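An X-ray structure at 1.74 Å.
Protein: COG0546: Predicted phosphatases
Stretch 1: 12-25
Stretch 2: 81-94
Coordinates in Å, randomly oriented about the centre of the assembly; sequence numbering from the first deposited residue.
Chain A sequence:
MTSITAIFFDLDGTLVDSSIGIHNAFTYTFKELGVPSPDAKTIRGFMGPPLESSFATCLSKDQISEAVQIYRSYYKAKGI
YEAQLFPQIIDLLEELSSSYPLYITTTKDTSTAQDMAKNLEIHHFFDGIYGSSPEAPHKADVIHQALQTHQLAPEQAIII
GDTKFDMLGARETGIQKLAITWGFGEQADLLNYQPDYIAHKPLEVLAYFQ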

# COMPACT_ATOMS: atom_id res chain seq x y z
N ASP A 12 2.93 -0.09 1.61
CA ASP A 12 2.56 0.07 3.02
C ASP A 12 1.47 -0.91 3.41
O ASP A 12 0.51 -1.07 2.69
N GLY A 13 1.63 -1.57 4.55
CA GLY A 13 0.61 -2.46 5.06
C GLY A 13 0.59 -3.83 4.42
O GLY A 13 -0.16 -4.69 4.85
N THR A 14 1.42 -4.03 3.40
CA THR A 14 1.49 -5.32 2.72
C THR A 14 2.94 -5.85 2.75
O THR A 14 3.23 -6.84 3.43
N LEU A 15 3.84 -5.17 2.06
CA LEU A 15 5.27 -5.50 2.11
C LEU A 15 5.92 -4.87 3.34
O LEU A 15 6.77 -5.49 4.01
N VAL A 16 5.47 -3.66 3.66
CA VAL A 16 6.20 -2.80 4.59
C VAL A 16 5.33 -2.46 5.78
O VAL A 16 4.25 -1.92 5.62
N ASP A 17 5.82 -2.80 6.97
CA ASP A 17 5.23 -2.31 8.19
C ASP A 17 5.72 -0.89 8.46
O ASP A 17 6.69 -0.66 9.20
N SER A 18 5.01 0.06 7.86
CA SER A 18 5.39 1.48 7.95
C SER A 18 4.68 2.14 9.14
O SER A 18 4.70 3.38 9.26
N SER A 19 4.00 1.35 9.98
CA SER A 19 3.06 1.91 11.00
C SER A 19 3.70 2.88 11.99
O SER A 19 3.09 3.89 12.31
N ILE A 20 4.90 2.58 12.49
CA ILE A 20 5.54 3.51 13.46
C ILE A 20 5.73 4.91 12.86
O ILE A 20 5.37 5.91 13.47
N GLY A 21 6.30 5.00 11.66
CA GLY A 21 6.51 6.30 11.01
C GLY A 21 5.23 7.02 10.62
O GLY A 21 5.18 8.25 10.69
N ILE A 22 4.20 6.30 10.17
CA ILE A 22 2.91 6.92 9.84
C ILE A 22 2.28 7.47 11.12
O ILE A 22 1.88 8.63 11.18
N HIS A 23 2.24 6.62 12.16
CA HIS A 23 1.71 7.03 13.45
C HIS A 23 2.44 8.28 13.94
O HIS A 23 1.79 9.24 14.35
N ASN A 24 3.77 8.26 13.92
CA ASN A 24 4.56 9.41 14.36
C ASN A 24 4.32 10.68 13.54
O ASN A 24 4.31 11.82 14.08
N ALA A 25 4.17 10.53 12.24
CA ALA A 25 3.82 11.68 11.41
C ALA A 25 2.46 12.27 11.83
O ALA A 25 2.33 13.50 11.93
N TYR A 81 11.69 6.34 7.44
CA TYR A 81 12.71 5.43 8.02
C TYR A 81 12.22 4.63 9.21
O TYR A 81 12.88 3.68 9.67
N GLU A 82 11.08 5.05 9.76
CA GLU A 82 10.46 4.34 10.86
C GLU A 82 9.50 3.30 10.27
O GLU A 82 8.26 3.43 10.35
N ALA A 83 10.12 2.28 9.69
CA ALA A 83 9.44 1.27 8.89
C ALA A 83 10.34 0.04 8.80
O ALA A 83 11.57 0.14 8.95
N GLN A 84 9.73 -1.12 8.60
CA GLN A 84 10.44 -2.38 8.56
C GLN A 84 9.59 -3.37 7.76
O GLN A 84 8.35 -3.29 7.75
N LEU A 85 10.24 -4.31 7.07
CA LEU A 85 9.47 -5.34 6.37
C LEU A 85 8.66 -6.16 7.35
O LEU A 85 9.10 -6.39 8.49
N PHE A 86 7.50 -6.62 6.92
CA PHE A 86 6.78 -7.63 7.71
C PHE A 86 7.59 -8.94 7.71
O PHE A 86 8.41 -9.16 6.82
N PRO A 87 7.38 -9.79 8.73
CA PRO A 87 8.13 -11.07 8.76
C PRO A 87 7.92 -11.90 7.49
O PRO A 87 6.85 -11.83 6.93
N GLN A 88 8.94 -12.63 7.02
CA GLN A 88 8.83 -13.54 5.86
C GLN A 88 8.61 -12.85 4.48
O GLN A 88 8.44 -13.52 3.44
N ILE A 89 8.61 -11.52 4.45
CA ILE A 89 8.41 -10.83 3.16
C ILE A 89 9.56 -11.09 2.17
O ILE A 89 9.31 -11.34 0.99
N ILE A 90 10.81 -11.03 2.64
CA ILE A 90 11.95 -11.37 1.78
C ILE A 90 11.78 -12.77 1.19
O ILE A 90 11.96 -12.96 -0.02
N ASP A 91 11.43 -13.75 2.04
CA ASP A 91 11.16 -15.13 1.56
C ASP A 91 10.10 -15.15 0.45
O ASP A 91 10.30 -15.79 -0.60
N LEU A 92 8.99 -14.46 0.67
CA LEU A 92 7.89 -14.43 -0.30
C LEU A 92 8.35 -13.83 -1.61
O LEU A 92 8.07 -14.37 -2.70
N LEU A 93 9.04 -12.70 -1.53
CA LEU A 93 9.55 -12.06 -2.75
C LEU A 93 10.58 -12.91 -3.53
O LEU A 93 10.47 -13.02 -4.75
N GLU A 94 11.56 -13.47 -2.84
CA GLU A 94 12.56 -14.35 -3.49
C GLU A 94 11.84 -15.47 -4.23
O GLU A 94 12.14 -15.76 -5.39

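The contact is built on a short antiparallel pairing, and its first rule is that backbone polar groups are paid for by backbone. Asp17 N donates to Gln84 O at 2.7 Å and Gln84 N returns the bond to Asp17 O at 3.1 Å; two residues along, past the non-hydrogen-bonded pair Val16 and Leu85, Phe86 N donates to Leu15 O at 3.2 Å. Beyond the strand, Gly21 N, in the first turn of the helix, reaches Glu82 O at 2.8 Å. Glycine matters here: an ideal CB on Gly21 would point toward the other stretch and lie 2.9 Å from Glu82 O, a clash.

Side chains then fill the space around this frame. Phe86 (chi1 m) leaves its backbone sideways, but the end of its side chain comes nearer to the other stretch. Asp17 CB sits over one ring face, 3.6 Å from the centroid of Phe86, while Thr14 O approaches Phe86 CD2 obliquely at 3.3 Å. Asp17, chi1 t, thus lays its methylene on the aromatic ring, while its OD1 is satisfied within its own stretch, accepting from Ser19 OG at 2.7 Å and from Ser19 N at 3.1 Å. Ser18 OG likewise stays local, donating to Asp12 OD1 at 2.7 Å.

Leu15 (m, t) starts away from stretch 2, yet its end returns, placing CD2 3.9 Å from Ile89 CG2 and 4.0 Å from Leu93 CD2. Val16, chi1 t, splits its branches: CG1 meets Ala83 CB at 3.9 Å, CG2 meets Leu85 CD2 at 4.1 Å.

The side-chain polar link across the stretches lies at the helix. Asn24 and Glu82, both chi1 m and both pointing toward the opposite stretch, join through Asn24 ND2 donating to Glu82 OE1 at 3.0 Å; both atoms also have hydrogen bonds elsewhere in the structure.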

# COMPACT_ATOMS: atom_id res chain seq x y z
CB ASP A 12 2.02 1.47 3.28
CG ASP A 12 3.00 2.52 2.93
OD1 ASP A 12 3.85 2.80 3.77
OD2 ASP A 12 2.95 3.04 1.79
CB THR A 14 0.96 -5.18 1.26
OG1 THR A 14 -0.44 -4.86 1.30
CG2 THR A 14 1.17 -6.45 0.48
CB LEU A 15 5.98 -5.00 0.84
CG LEU A 15 5.45 -5.58 -0.48
CD1 LEU A 15 5.99 -4.83 -1.68
CD2 LEU A 15 5.78 -7.07 -0.57
CB VAL A 16 6.75 -1.51 3.90
CG1 VAL A 16 7.45 -0.65 4.95
CG2 VAL A 16 7.75 -1.88 2.77
CB ASP A 17 5.51 -3.24 9.40
CG ASP A 17 4.76 -2.79 10.64
OD1 ASP A 17 4.13 -1.71 10.58
OD2 ASP A 17 4.80 -3.50 11.66
CB SER A 18 5.00 2.18 6.64
OG SER A 18 3.73 1.73 6.20
CB SER A 19 2.29 0.83 11.77
OG SER A 19 3.18 -0.00 12.51
CB ILE A 20 6.85 2.96 14.08
CG1 ILE A 20 6.59 1.64 14.83
CG2 ILE A 20 7.43 3.98 15.08
CD1 ILE A 20 7.80 0.84 15.14
CB ILE A 22 1.96 5.92 9.12
CG1 ILE A 22 2.57 5.50 7.77
CG2 ILE A 22 0.56 6.52 8.89
CD1 ILE A 22 1.79 4.32 7.08
CB HIS A 23 1.87 5.91 14.48
CG HIS A 23 1.22 6.20 15.80
ND1 HIS A 23 1.86 6.92 16.79
CD2 HIS A 23 0.01 5.87 16.30
CE1 HIS A 23 1.06 7.01 17.85
NE2 HIS A 23 -0.06 6.37 17.58
CB ASN A 24 6.05 9.07 14.38
CG ASN A 24 6.44 8.14 15.53
OD1 ASN A 24 5.65 7.87 16.44
ND2 ASN A 24 7.68 7.64 15.49
CB ALA A 25 3.83 11.29 9.93
CB TYR A 81 13.97 6.23 8.43
CG TYR A 81 14.51 7.06 7.33
CD1 TYR A 81 14.40 8.45 7.36
CD2 TYR A 81 15.09 6.45 6.21
CE1 TYR A 81 14.88 9.21 6.32
CE2 TYR A 81 15.56 7.21 5.16
CZ TYR A 81 15.46 8.58 5.21
OH TYR A 81 15.95 9.29 4.17
CB GLU A 82 9.74 5.33 11.78
CG GLU A 82 10.75 6.38 12.31
CD GLU A 82 10.13 7.41 13.23
OE1 GLU A 82 9.07 7.98 12.90
OE2 GLU A 82 10.73 7.64 14.31
CB ALA A 83 9.15 1.82 7.51
CB GLN A 84 10.70 -2.88 9.98
CG GLN A 84 9.45 -3.30 10.75
CD GLN A 84 9.69 -3.51 12.25
OE1 GLN A 84 9.99 -2.55 12.98
NE2 GLN A 84 9.55 -4.74 12.70
CB LEU A 85 10.40 -6.27 5.59
CG LEU A 85 11.24 -5.60 4.50
CD1 LEU A 85 12.12 -6.65 3.83
CD2 LEU A 85 10.38 -4.90 3.45
CB PHE A 86 5.37 -7.88 7.13
CG PHE A 86 4.39 -6.81 7.49
CD1 PHE A 86 3.84 -6.75 8.79
CD2 PHE A 86 3.98 -5.87 6.54
CE1 PHE A 86 2.92 -5.76 9.12
CE2 PHE A 86 3.05 -4.86 6.89
CZ PHE A 86 2.52 -4.83 8.18
CB PRO A 87 7.51 -11.78 9.96
CG PRO A 87 7.02 -10.64 10.86
CD PRO A 87 6.48 -9.63 9.89
CB GLN A 88 7.73 -14.60 6.11
CG GLN A 88 7.88 -15.42 7.39
CD GLN A 88 9.23 -16.10 7.49
OE1 GLN A 88 10.04 -15.77 8.37
NE2 GLN A 88 9.49 -17.03 6.59
CB ILE A 89 8.15 -9.29 3.33
CG1 ILE A 89 6.78 -9.04 3.96
CG2 ILE A 89 8.24 -8.58 1.98
CD1 ILE A 89 5.53 -9.56 3.12
CB ILE A 90 13.34 -11.23 2.49
CG1 ILE A 90 13.63 -9.77 2.88
CG2 ILE A 90 14.47 -11.74 1.60
CD1 ILE A 90 14.00 -8.88 1.70
CB ASP A 91 10.74 -16.04 2.71
CG ASP A 91 10.95 -17.53 2.38
OD1 ASP A 91 11.77 -17.86 1.46
OD2 ASP A 91 10.29 -18.35 3.06
CB LEU A 92 6.74 -13.57 0.25
CG LEU A 92 5.59 -13.34 -0.73
CD1 LEU A 92 4.92 -14.66 -1.11
CD2 LEU A 92 4.61 -12.37 -0.08
CB LEU A 93 10.15 -10.70 -2.43
CG LEU A 93 9.14 -9.68 -1.90
CD1 LEU A 93 9.89 -8.39 -1.49
CD2 LEU A 93 8.04 -9.43 -2.96
CB GLU A 94 13.52 -14.96 -2.44
CG GLU A 94 14.45 -14.03 -1.74
CD GLU A 94 15.24 -14.73 -0.62
OE1 GLU A 94 14.61 -15.35 0.30
OE2 GLU A 94 16.50 -14.63 -0.62